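Long-range contacts in Exo-beta-1,3-galactanase (Bifidobacterium bifidum, PDB 5FLW), which probably hydrolyses beta-1,3-galactans from their chain ends to release galactose, as a putative exo-acting glycoside hydrolase of family 43: residues 48-53 with 60-65; 31-36 with 118-123; 17-22 with 37-42; 26-31 with 84-89. All coordinates share one frame; numbering follows the deposited sequence.

Contact 1 (48-53 with 60-65); sequences VCCYTT and RSHGIV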
loop_
_atom_site.group_PDB
_atom_site.type_symbol
_atom_site.label_atom_id
_atom_site.label_comp_id
_atom_site.label_asym_id
_atom_site.label_seq_id
_atom_site.Cartn_x
_atom_site.Cartn_y
_atom_site.Cartn_z
ATOM N N VAL A 48 4.121 -13.703 0.230
ATOM C CA VAL A 48 3.435 -12.638 0.945
ATOM C C VAL A 48 3.207 -13.121 2.375
ATOM O O VAL A 48 2.603 -14.182 2.594
ATOM C CB VAL A 48 2.109 -12.258 0.270
ATOM C CG1 VAL A 48 1.369 -11.207 1.115
ATOM C CG2 VAL A 48 2.382 -11.718 -1.146
ATOM N N CYS A 49 3.692 -12.329 3.334
ATOM C CA CYS A 49 3.545 -12.599 4.761
ATOM C C CYS A 49 2.308 -11.896 5.310
ATOM O O CYS A 49 2.072 -10.721 5.012
ATOM C CB CYS A 49 4.772 -12.058 5.503
ATOM S SG CYS A 49 6.279 -12.964 5.101
ATOM N N CYS A 50 1.575 -12.594 6.184
ATOM C CA CYS A 50 0.400 -12.035 6.844
ATOM C C CYS A 50 0.657 -11.899 8.343
ATOM O O CYS A 50 1.165 -12.837 8.973
ATOM C CB CYS A 50 -0.833 -12.920 6.608
ATOM S SG CYS A 50 -2.330 -12.371 7.427
ATOM N N TYR A 51 0.303 -10.729 8.909
ATOM C CA TYR A 51 0.345 -10.497 10.352
ATOM C C TYR A 51 -0.963 -9.861 10.809
ATOM O O TYR A 51 -1.610 -9.135 10.048
ATOM C CB TYR A 51 1.480 -9.537 10.756
ATOM C CG TYR A 51 2.829 -9.983 10.254
ATOM C CD1 TYR A 51 3.274 -9.608 8.979
ATOM C CD2 TYR A 51 3.649 -10.821 11.027
ATOM C CE1 TYR A 51 4.490 -10.053 8.479
ATOM C CE2 TYR A 51 4.864 -11.280 10.527
ATOM C CZ TYR A 51 5.275 -10.871 9.263
ATOM O OH TYR A 51 6.489 -11.318 8.795
ATOM N N THR A 52 -1.350 -10.124 12.057
ATOM C CA THR A 52 -2.505 -9.456 12.644
ATOM C C THR A 52 -2.109 -8.650 13.879
ATOM O O THR A 52 -1.115 -8.945 14.560
ATOM C CB THR A 52 -3.627 -10.431 13.013
ATOM O OG1 THR A 52 -3.082 -11.483 13.818
ATOM C CG2 THR A 52 -4.267 -11.023 11.749
ATOM N N THR A 53 -2.920 -7.632 14.168
ATOM C CA THR A 53 -2.708 -6.794 15.341
ATOM C C THR A 53 -4.030 -6.165 15.746
ATOM O O THR A 53 -4.938 -5.984 14.925
ATOM C CB THR A 53 -1.639 -5.706 15.094
ATOM O OG1 THR A 53 -1.228 -5.115 16.333
ATOM C CG2 THR A 53 -2.168 -4.616 14.145
ATOM N N ARG A 60 1.074 -10.659 15.324
ATOM C CA ARG A 60 1.026 -12.112 15.307
ATOM C C ARG A 60 1.167 -12.619 13.867
ATOM O O ARG A 60 0.381 -12.252 12.988
ATOM C CB ARG A 60 -0.252 -12.634 15.960
ATOM C CG ARG A 60 -0.187 -14.157 16.082
ATOM C CD ARG A 60 -1.511 -14.732 15.830
ATOM N NE ARG A 60 -1.710 -16.097 16.319
ATOM C CZ ARG A 60 -1.595 -17.185 15.560
ATOM N NH1 ARG A 60 -1.206 -17.068 14.278
ATOM N NH2 ARG A 60 -1.888 -18.384 16.085
ATOM N N SER A 61 2.163 -13.462 13.621
ATOM C CA SER A 61 2.378 -13.985 12.285
ATOM C C SER A 61 1.332 -15.046 11.930
ATOM O O SER A 61 0.998 -15.915 12.747
ATOM C CB SER A 61 3.753 -14.632 12.216
ATOM O OG SER A 61 3.973 -15.212 10.914
ATOM N N HIS A 62 0.824 -14.987 10.696
ATOM C CA HIS A 62 0.031 -16.058 10.101
ATOM C C HIS A 62 0.765 -16.748 8.944
ATOM O O HIS A 62 0.134 -17.433 8.123
ATOM C CB HIS A 62 -1.351 -15.540 9.696
ATOM C CG HIS A 62 -2.164 -15.105 10.868
ATOM N ND1 HIS A 62 -2.942 -15.982 11.598
ATOM C CD2 HIS A 62 -2.196 -13.922 11.535
ATOM C CE1 HIS A 62 -3.495 -15.331 12.610
ATOM N NE2 HIS A 62 -3.048 -14.082 12.599
ATOM N N GLY A 63 2.092 -16.548 8.857
ATOM C CA GLY A 63 2.903 -17.233 7.877
ATOM C C GLY A 63 2.762 -16.659 6.480
ATOM O O GLY A 63 2.198 -15.584 6.254
ATOM N N ILE A 64 3.306 -17.406 5.526
ATOM C CA ILE A 64 3.230 -17.040 4.113
ATOM C C ILE A 64 1.858 -17.469 3.592
ATOM O O ILE A 64 1.539 -18.664 3.584
ATOM C CB ILE A 64 4.379 -17.688 3.309
ATOM C CG1 ILE A 64 5.746 -17.114 3.770
ATOM C CG2 ILE A 64 4.196 -17.481 1.805
ATOM C CD1 ILE A 64 6.960 -17.789 3.209
ATOM N N VAL A 65 1.056 -16.488 3.150
ATOM C CA VAL A 65 -0.310 -16.725 2.683
ATOM C C VAL A 65 -0.430 -16.751 1.153
ATOM O O VAL A 65 -1.444 -17.241 0.639
ATOM C CB VAL A 65 -1.334 -15.754 3.340
ATOM C CG1 VAL A 65 -1.280 -15.888 4.865
ATOM C CG2 VAL A 65 -1.094 -14.292 2.946
HETATM O O HOH W 1 3.916 -13.727 8.487
#
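Five backbone hydrogen bonds tie strand 48-53 to residues 60-65 as an antiparallel hairpin. The straightest joins H62 N to C50 O (2.8 Å, 171° at the hydrogen), though the donor stands above the carbonyl plane. T52 and R60 make a hydrogen-bonded pair with two in-plane bonds, T52 N to R60 O and R60 N to T52 O, both 2.9 Å. Between the pairs Y51-S61 and C49-I64 the register slips by one residue, the evidence for a beta bulge: C50 receives H62 N at its carbonyl but sends its own N to G63 O (3.1 Å), so it faces two residues at once. G63 takes a positive phi of 76°, which suits glycine. A water donates to C50 O (2.9 Å), giving this oxygen a second donor, and is also bonded to S61 OG; it lies above one face of the Y51 ring, toward its rim.

T52 OG1 and H62 NE2 share a hydrogen bond of 2.9 Å. A chi1 of 52° sets this hydroxyl between its own backbone N and carbonyl carbon, and the two side chains cross at about a right angle. C50 CB presses tightly on V65 CG1 (3.5 Å). Y51 brings CD2 to S61 CA (3.6 Å), while its hydroxyl bonds to Q19 N. Strands 48-53 and 60-66 are the two outer strands of the first propeller blade; strand 31-37 flanks 48-53 on the side away from 60-66, and V48 and V65 both touch M97 of strand 95-102 in the next blade.

Contact 2 (31-36 with 118-123); sequences TWYAYG and APTGPF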
loop_
_atom_site.group_PDB
_atom_site.type_symbol
_atom_site.label_atom_id
_atom_site.label_comp_id
_atom_site.label_asym_id
_atom_site.label_seq_id
_atom_site.Cartn_x
_atom_site.Cartn_y
_atom_site.Cartn_z
ATOM N N THR A 31 -9.989 -6.929 14.101
ATOM C CA THR A 31 -8.564 -7.195 13.959
ATOM C C THR A 31 -8.027 -6.590 12.668
ATOM O O THR A 31 -8.680 -6.665 11.620
ATOM C CB THR A 31 -8.366 -8.711 13.982
ATOM O OG1 THR A 31 -8.824 -9.211 15.244
ATOM C CG2 THR A 31 -6.914 -9.105 13.752
ATOM N N TRP A 32 -6.830 -5.991 12.745
ATOM C CA TRP A 32 -6.113 -5.497 11.575
ATOM C C TRP A 32 -5.271 -6.612 10.963
ATOM O O TRP A 32 -4.577 -7.339 11.680
ATOM C CB TRP A 32 -5.221 -4.303 11.930
ATOM C CG TRP A 32 -6.034 -3.022 12.123
ATOM C CD1 TRP A 32 -6.487 -2.500 13.302
ATOM C CD2 TRP A 32 -6.480 -2.133 11.090
ATOM N NE1 TRP A 32 -7.205 -1.342 13.066
ATOM C CE2 TRP A 32 -7.205 -1.094 11.717
ATOM C CE3 TRP A 32 -6.316 -2.108 9.698
ATOM C CZ2 TRP A 32 -7.774 -0.042 11.002
ATOM C CZ3 TRP A 32 -6.901 -1.057 8.976
ATOM C CH2 TRP A 32 -7.612 -0.039 9.633
ATOM N N TYR A 33 -5.344 -6.742 9.641
ATOM C CA TYR A 33 -4.551 -7.701 8.887
ATOM C C TYR A 33 -3.572 -6.940 8.006
ATOM O O TYR A 33 -3.996 -6.121 7.181
ATOM C CB TYR A 33 -5.455 -8.557 7.993
ATOM C CG TYR A 33 -6.328 -9.503 8.771
ATOM C CD1 TYR A 33 -7.386 -9.026 9.537
ATOM C CD2 TYR A 33 -6.077 -10.881 8.762
ATOM C CE1 TYR A 33 -8.195 -9.890 10.275
ATOM C CE2 TYR A 33 -6.876 -11.766 9.496
ATOM C CZ TYR A 33 -7.933 -11.257 10.259
ATOM O OH TYR A 33 -8.751 -12.096 10.996
ATOM N N ALA A 34 -2.279 -7.233 8.150
ATOM C CA ALA A 34 -1.238 -6.681 7.283
ATOM C C ALA A 34 -0.750 -7.756 6.313
ATOM O O ALA A 34 -0.585 -8.923 6.694
ATOM C CB ALA A 34 -0.048 -6.168 8.107
ATOM N N TYR A 35 -0.505 -7.361 5.063
ATOM C CA TYR A 35 0.059 -8.256 4.053
ATOM C C TYR A 35 1.339 -7.600 3.542
ATOM O O TYR A 35 1.278 -6.510 2.974
ATOM C CB TYR A 35 -0.947 -8.485 2.904
ATOM C CG TYR A 35 -2.266 -9.058 3.419
ATOM C CD1 TYR A 35 -2.447 -10.465 3.553
ATOM C CD2 TYR A 35 -3.310 -8.215 3.838
ATOM C CE1 TYR A 35 -3.645 -11.003 4.051
ATOM C CE2 TYR A 35 -4.504 -8.753 4.360
ATOM C CZ TYR A 35 -4.668 -10.140 4.455
ATOM O OH TYR A 35 -5.838 -10.673 4.946
ATOM N N GLY A 36 2.493 -8.252 3.744
ATOM C CA GLY A 36 3.766 -7.633 3.431
ATOM C C GLY A 36 4.643 -8.476 2.520
ATOM O O GLY A 36 4.447 -9.691 2.364
ATOM N N ALA A 118 -10.614 -17.159 3.244
ATOM C CA ALA A 118 -10.354 -16.583 4.555
ATOM C C ALA A 118 -9.241 -15.540 4.411
ATOM O O ALA A 118 -8.430 -15.643 3.479
ATOM C CB ALA A 118 -9.924 -17.679 5.542
ATOM N N PRO A 119 -9.195 -14.527 5.293
ATOM C CA PRO A 119 -8.144 -13.494 5.156
ATOM C C PRO A 119 -6.730 -13.999 5.419
ATOM O O PRO A 119 -5.765 -13.321 5.016
ATOM C CB PRO A 119 -8.565 -12.421 6.177
ATOM C CG PRO A 119 -9.350 -13.162 7.208
ATOM C CD PRO A 119 -10.106 -14.235 6.416
ATOM N N THR A 120 -6.571 -15.174 6.024
ATOM C CA THR A 120 -5.255 -15.761 6.229
ATOM C C THR A 120 -4.905 -16.787 5.170
ATOM O O THR A 120 -3.952 -17.553 5.363
ATOM C CB THR A 120 -5.154 -16.371 7.628
ATOM O OG1 THR A 120 -6.218 -17.318 7.811
ATOM C CG2 THR A 120 -5.250 -15.261 8.702
ATOM N N GLY A 121 -5.642 -16.818 4.057
ATOM C CA GLY A 121 -5.320 -17.705 2.962
ATOM C C GLY A 121 -5.619 -19.168 3.241
ATOM O O GLY A 121 -6.457 -19.483 4.079
ATOM N N PRO A 122 -4.947 -20.083 2.519
ATOM C CA PRO A 122 -3.991 -19.807 1.432
ATOM C C PRO A 122 -4.644 -19.124 0.232
ATOM O O PRO A 122 -5.791 -19.428 -0.095
ATOM C CB PRO A 122 -3.485 -21.205 1.037
ATOM C CG PRO A 122 -4.590 -22.127 1.455
ATOM C CD PRO A 122 -5.158 -21.532 2.724
ATOM N N PHE A 123 -3.947 -18.179 -0.384
ATOM C CA PHE A 123 -4.420 -17.529 -1.602
ATOM C C PHE A 123 -3.980 -18.360 -2.809
ATOM O O PHE A 123 -2.842 -18.848 -2.873
ATOM C CB PHE A 123 -3.920 -16.064 -1.691
ATOM C CG PHE A 123 -4.593 -15.114 -0.694
ATOM C CD1 PHE A 123 -4.207 -15.082 0.640
ATOM C CD2 PHE A 123 -5.640 -14.295 -1.091
ATOM C CE1 PHE A 123 -4.849 -14.235 1.555
ATOM C CE2 PHE A 123 -6.277 -13.438 -0.180
ATOM C CZ PHE A 123 -5.878 -13.417 1.145
#
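The backbones never pair here: strand 31-36 is extended, residues 118-121 form a type I beta turn, and the nearest CA atoms, those of Y33 and P119, are 7.8 Å apart. Two blades of the five-bladed beta-propeller typical of family 43 meet in this way, the turn linking strands 110-116 and 124-129 of the second blade. Y33 and Y35, two residues apart on the strand, both direct their CB toward the turn, with CG anti to the carbonyl carbon. Y35 OH donates a short hydrogen bond to P119 O (2.6 Å). The oxygen lies at the edge of the Y35 ring, in its plane, but the donor sits 28° out of the carbonyl plane, not on a lone pair. A phenylalanine in place of Y35 would remove this hydroxyl and would probably leave the strand and the turn held by packing alone. That packing includes a CH-pi contact, with P119 CB over one face of the Y33 ring, 4.2 Å from its centroid and 27° off the normal. P119 CG adds a contact to Y33 CE2 at 3.6 Å. At the edge of the Y33 ring, in its plane, T120 CG2 lies 3.9 Å from Y33 CE2.

Contact 3 (17-22 with 37-42); sequences VAQLHG and ENKVNG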
loop_
_atom_site.group_PDB
_atom_site.type_symbol
_atom_site.label_atom_id
_atom_site.label_comp_id
_atom_site.label_asym_id
_atom_site.label_seq_id
_atom_site.Cartn_x
_atom_site.Cartn_y
_atom_site.Cartn_z
ATOM N N VAL A 17 11.921 -11.013 12.714
ATOM C CA VAL A 17 11.614 -9.740 12.082
ATOM C C VAL A 17 10.264 -9.835 11.351
ATOM O O VAL A 17 10.043 -10.772 10.576
ATOM C CB VAL A 17 12.762 -9.347 11.134
ATOM C CG1 VAL A 17 12.368 -8.129 10.278
ATOM C CG2 VAL A 17 14.042 -9.087 11.944
ATOM N N ALA A 18 9.362 -8.861 11.581
ATOM C CA ALA A 18 8.081 -8.823 10.861
ATOM C C ALA A 18 8.317 -8.180 9.492
ATOM O O ALA A 18 8.791 -7.040 9.410
ATOM C CB ALA A 18 7.005 -8.041 11.634
ATOM N N GLN A 19 7.997 -8.912 8.418
ATOM C CA GLN A 19 8.213 -8.454 7.043
ATOM C C GLN A 19 7.095 -7.478 6.628
ATOM O O GLN A 19 6.297 -7.706 5.706
ATOM C CB GLN A 19 8.344 -9.659 6.109
ATOM C CG GLN A 19 9.585 -10.579 6.349
ATOM C CD GLN A 19 10.925 -9.873 6.132
ATOM O OE1 GLN A 19 11.156 -9.247 5.108
ATOM N NE2 GLN A 19 11.813 -9.964 7.130
ATOM N N LEU A 20 7.044 -6.357 7.342
ATOM C CA LEU A 20 6.009 -5.347 7.116
ATOM C C LEU A 20 6.496 -4.329 6.071
ATOM O O LEU A 20 6.623 -3.127 6.341
ATOM C CB LEU A 20 5.602 -4.674 8.433
ATOM C CG LEU A 20 4.882 -5.611 9.412
ATOM C CD1 LEU A 20 4.888 -5.048 10.825
ATOM C CD2 LEU A 20 3.442 -5.970 8.958
ATOM N N HIS A 21 6.758 -4.841 4.858
ATOM C CA HIS A 21 7.338 -4.063 3.767
ATOM C C HIS A 21 6.328 -3.946 2.631
ATOM O O HIS A 21 5.774 -4.960 2.175
ATOM C CB HIS A 21 8.589 -4.729 3.209
ATOM C CG HIS A 21 9.556 -5.183 4.252
ATOM N ND1 HIS A 21 10.176 -4.305 5.125
ATOM C CD2 HIS A 21 10.052 -6.416 4.526
ATOM C CE1 HIS A 21 10.975 -4.993 5.922
ATOM N NE2 HIS A 21 10.936 -6.274 5.567
ATOM N N GLY A 22 6.103 -2.713 2.176
ATOM C CA GLY A 22 5.137 -2.455 1.116
ATOM C C GLY A 22 3.737 -2.935 1.444
ATOM O O GLY A 22 3.037 -3.411 0.552
ATOM N N GLU A 37 5.629 -7.799 1.900
ATOM C CA GLU A 37 6.626 -8.496 1.083
ATOM C C GLU A 37 7.602 -9.253 1.980
ATOM O O GLU A 37 8.269 -8.648 2.813
ATOM C CB GLU A 37 7.395 -7.479 0.241
ATOM C CG GLU A 37 6.515 -6.627 -0.668
ATOM C CD GLU A 37 7.244 -5.446 -1.307
ATOM O OE1 GLU A 37 8.489 -5.360 -1.234
ATOM O OE2 GLU A 37 6.554 -4.541 -1.839
ATOM N N ASN A 38 7.730 -10.571 1.790
ATOM C CA ASN A 38 8.803 -11.313 2.449
ATOM C C ASN A 38 10.114 -11.002 1.720
ATOM O O ASN A 38 10.273 -11.366 0.543
ATOM C CB ASN A 38 8.517 -12.806 2.365
ATOM C CG ASN A 38 9.545 -13.640 3.118
ATOM O OD1 ASN A 38 10.260 -13.117 3.964
ATOM N ND2 ASN A 38 9.616 -14.948 2.816
ATOM N N LYS A 39 11.061 -10.331 2.398
ATOM C CA LYS A 39 12.303 -9.918 1.746
ATOM C C LYS A 39 13.553 -10.429 2.466
ATOM O O LYS A 39 14.632 -9.833 2.321
ATOM C CB LYS A 39 12.363 -8.397 1.508
ATOM C CG LYS A 39 11.072 -7.811 0.966
ATOM C CD LYS A 39 11.194 -6.347 0.491
ATOM C CE LYS A 39 11.749 -6.267 -0.931
ATOM N NZ LYS A 39 10.794 -6.885 -1.915
ATOM N N VAL A 40 13.432 -11.540 3.211
ATOM C CA VAL A 40 14.542 -12.016 4.046
ATOM C C VAL A 40 15.794 -12.288 3.228
ATOM O O VAL A 40 16.916 -12.129 3.726
ATOM C CB VAL A 40 14.162 -13.251 4.886
ATOM C CG1 VAL A 40 13.226 -12.881 6.018
ATOM C CG2 VAL A 40 13.583 -14.348 3.995
ATOM N N ASN A 41 15.633 -12.702 1.977
ATOM C CA ASN A 41 16.756 -13.033 1.118
ATOM C C ASN A 41 16.836 -12.138 -0.121
ATOM O O ASN A 41 17.302 -12.581 -1.175
ATOM C CB ASN A 41 16.727 -14.520 0.764
ATOM C CG ASN A 41 16.979 -15.425 1.998
ATOM O OD1 ASN A 41 17.989 -15.272 2.701
ATOM N ND2 ASN A 41 16.044 -16.340 2.281
ATOM N N GLY A 42 16.386 -10.873 -0.017
ATOM C CA GLY A 42 16.622 -9.913 -1.089
ATOM C C GLY A 42 15.370 -9.530 -1.869
ATOM O O GLY A 42 14.256 -9.628 -1.346
#
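Torsions of -65° at chi1 and -63° at chi2 fold the Q19 side chain back on itself, bringing its amide to the loop 37-42. The loop 17-22 leads into the first blade of the propeller and carries two successive inverse gamma turns, centred on Q19 and L20; 37-42 leaves the second strand of that blade. Q19 OE1 accepts K39 N at 2.9 Å, the donor standing above the amide plane rather than on a lone pair. A straight backbone bond, 180° at the hydrogen, runs from E37 N to H21 O over 2.9 Å, with the donor in the carbonyl plane. V40 CG1, in the conformer given, lies 3.4 Å from Q19 NE2, which also makes a weak hydrogen bond to G274 O. The H21 ring turns its edge to the other loop, CD2 lying 3.3 Å from E37 O, while its NE2 bonds to G274 O.

The bent K39 chain, turned at chi3 and chi4, returns its ammonium to E37 in a salt bridge, NZ to OE1 2.8 Å, approached from above the carboxylate plane. The other oxygen, OE2, takes R83 N, and these two donors would be expected to favour a charged carboxylate in this buried setting. G22 needs its lack of a side chain: its CA is 3.9 Å from E37 OE2, and a CB there would clash with that oxygen.

Contact 4 (26-31 with 84-89); sequences QKFGDT and PKVLHC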
loop_
_atom_site.group_PDB
_atom_site.type_symbol
_atom_site.label_atom_id
_atom_site.label_comp_id
_atom_site.label_asym_id
_atom_site.label_seq_id
_atom_site.Cartn_x
_atom_site.Cartn_y
_atom_site.Cartn_z
ATOM N N GLN A 26 -5.929 -4.139 6.204
ATOM C CA GLN A 26 -7.383 -4.220 6.184
ATOM C C GLN A 26 -7.869 -4.595 7.569
ATOM O O GLN A 26 -7.260 -5.437 8.226
ATOM C CB GLN A 26 -7.840 -5.355 5.264
ATOM C CG GLN A 26 -7.732 -5.068 3.782
ATOM C CD GLN A 26 -8.683 -3.982 3.370
ATOM O OE1 GLN A 26 -9.902 -4.171 3.393
ATOM N NE2 GLN A 26 -8.145 -2.831 3.003
ATOM N N LYS A 27 -8.965 -3.974 8.010
ATOM C CA LYS A 27 -9.608 -4.351 9.263
ATOM C C LYS A 27 -10.794 -5.255 8.937
ATOM O O LYS A 27 -11.727 -4.827 8.251
ATOM C CB LYS A 27 -10.050 -3.122 10.057
ATOM C CG LYS A 27 -10.289 -3.435 11.538
ATOM C CD LYS A 27 -10.837 -2.238 12.288
ATOM C CE LYS A 27 -10.982 -2.530 13.780
ATOM N NZ LYS A 27 -11.317 -1.298 14.577
ATOM N N PHE A 28 -10.732 -6.511 9.392
ATOM C CA PHE A 28 -11.824 -7.473 9.252
ATOM C C PHE A 28 -12.244 -7.880 10.659
ATOM O O PHE A 28 -11.419 -8.393 11.429
ATOM C CB PHE A 28 -11.343 -8.715 8.497
ATOM C CG PHE A 28 -10.806 -8.444 7.121
ATOM C CD1 PHE A 28 -11.525 -7.666 6.218
ATOM C CD2 PHE A 28 -9.597 -9.003 6.716
ATOM C CE1 PHE A 28 -11.047 -7.433 4.933
ATOM C CE2 PHE A 28 -9.098 -8.767 5.433
ATOM C CZ PHE A 28 -9.839 -7.989 4.536
ATOM N N GLY A 29 -13.527 -7.701 10.978
ATOM C CA GLY A 29 -13.945 -7.813 12.365
ATOM C C GLY A 29 -13.257 -6.757 13.229
ATOM O O GLY A 29 -13.185 -5.563 12.888
ATOM N N ASP A 30 -12.705 -7.197 14.356
ATOM C CA ASP A 30 -12.050 -6.307 15.299
ATOM C C ASP A 30 -10.517 -6.323 15.167
ATOM O O ASP A 30 -9.818 -5.762 16.024
ATOM C CB ASP A 30 -12.488 -6.687 16.718
ATOM C CG ASP A 30 -11.902 -8.040 17.174
ATOM O OD1 ASP A 30 -11.348 -8.791 16.332
ATOM O OD2 ASP A 30 -11.992 -8.361 18.391
ATOM N N THR A 31 -9.989 -6.929 14.101
ATOM C CA THR A 31 -8.564 -7.195 13.959
ATOM C C THR A 31 -8.027 -6.590 12.668
ATOM O O THR A 31 -8.680 -6.665 11.620
ATOM C CB THR A 31 -8.366 -8.711 13.982
ATOM O OG1 THR A 31 -8.824 -9.211 15.244
ATOM C CG2 THR A 31 -6.914 -9.105 13.752
ATOM N N PRO A 84 1.714 -6.148 -1.968
ATOM C CA PRO A 84 0.467 -6.923 -1.927
ATOM C C PRO A 84 -0.635 -6.143 -1.220
ATOM O O PRO A 84 -0.389 -5.432 -0.241
ATOM C CB PRO A 84 0.850 -8.188 -1.126
ATOM C CG PRO A 84 1.971 -7.737 -0.215
ATOM C CD PRO A 84 2.754 -6.728 -1.080
ATOM N N LYS A 85 -1.857 -6.303 -1.728
ATOM C CA LYS A 85 -3.036 -5.661 -1.169
ATOM C C LYS A 85 -4.168 -6.682 -1.153
ATOM O O LYS A 85 -4.235 -7.550 -2.026
ATOM C CB LYS A 85 -3.464 -4.468 -2.045
ATOM C CG LYS A 85 -2.389 -3.378 -2.214
ATOM C CD LYS A 85 -2.143 -2.661 -0.879
ATOM C CE LYS A 85 -0.839 -1.833 -0.891
ATOM N NZ LYS A 85 0.365 -2.714 -0.947
ATOM N N VAL A 86 -5.072 -6.561 -0.175
ATOM C CA VAL A 86 -6.228 -7.455 -0.048
ATOM C C VAL A 86 -7.498 -6.626 0.120
ATOM O O VAL A 86 -7.505 -5.625 0.844
ATOM C CB VAL A 86 -6.050 -8.460 1.126
ATOM C CG1 VAL A 86 -7.351 -9.250 1.449
ATOM C CG2 VAL A 86 -4.881 -9.426 0.822
ATOM N N LEU A 87 -8.582 -7.054 -0.540
ATOM C CA LEU A 87 -9.915 -6.523 -0.287
ATOM C C LEU A 87 -10.868 -7.688 -0.054
ATOM O O LEU A 87 -10.673 -8.794 -0.590
ATOM C CB LEU A 87 -10.469 -5.694 -1.467
ATOM C CG LEU A 87 -9.817 -4.332 -1.756
ATOM C CD1 LEU A 87 -10.403 -3.706 -3.045
ATOM C CD2 LEU A 87 -9.958 -3.381 -0.585
ATOM N N HIS A 88 -11.898 -7.436 0.766
ATOM C CA HIS A 88 -12.988 -8.386 0.970
ATOM C C HIS A 88 -14.121 -8.014 0.009
ATOM O O HIS A 88 -14.622 -6.878 0.045
ATOM C CB HIS A 88 -13.447 -8.370 2.437
ATOM C CG HIS A 88 -14.413 -9.466 2.792
ATOM N ND1 HIS A 88 -15.312 -9.355 3.832
ATOM C CD2 HIS A 88 -14.614 -10.693 2.257
ATOM C CE1 HIS A 88 -16.012 -10.472 3.932
ATOM N NE2 HIS A 88 -15.631 -11.288 2.968
ATOM N N CYS A 89 -14.507 -8.969 -0.865
ATOM C CA CYS A 89 -15.467 -8.696 -1.939
ATOM C C CYS A 89 -16.896 -8.820 -1.419
ATOM O O CYS A 89 -17.311 -9.923 -1.039
ATOM C CB CYS A 89 -15.281 -9.679 -3.086
ATOM S SG CYS A 89 -16.478 -9.430 -4.399
HETATM O O HOH W 2 -12.218 -5.140 2.265
#
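Strands 26-28 and 84-88 lead two consecutive propeller blades; they run in broadly the same direction with axes 8.3 Å apart, too far for backbone pairing, so side chains and one water make the contact. Q26 has CG anti to its carbonyl carbon and then bends at chi2 (-67°), which lays Q26 CG 3.0 Å and Q26 CD 3.2 Å from V86 O. The bend also turns OE1 of Q26 to a water that donates to it and accepts H88 N. An alanine at Q26 would remove the amide and would probably break the water link to H88 N and lose the contact with V86 O.

F28 also holds CG anti to its carbonyl carbon, and puts CE1 3.6 Å from H88 CB. Its CZ meets V86 CG1 at 4.2 Å, the methyl lying at the ring edge. H88 adopts chi1 -171°, which leads its ring away from strand 26-28; the F28 and H88 rings meet obliquely, their planes 78° apart, and Y95 stacks on H88 and meets F28 edge-to-face. The bridging water lies in the plane of the F28 ring, at its edge, 2.8 Å from Q26 OE1 and 2.8 Å from H88 N.

In the fold
From the N terminus, contact 3 opens first, at 17-22, and closes at 37-42, encompassing the first two strands of blade one. Before it closes, contacts 4 and 2 open in turn at 26-31 and 31-36, sharing T31, so both cross contact 3. Contact 1 then opens and closes as the local hairpin 48-65, in series after contact 3 and wholly within the spans of contacts 2 and 4. Contact 4 ends at 84-89 and contact 2 at 118-123, so these two also cross. Contacts 1 and 3 thus order blade one and its entry loop, whereas contacts 2 and 4, centres about 7 Å apart, fasten that blade to the next.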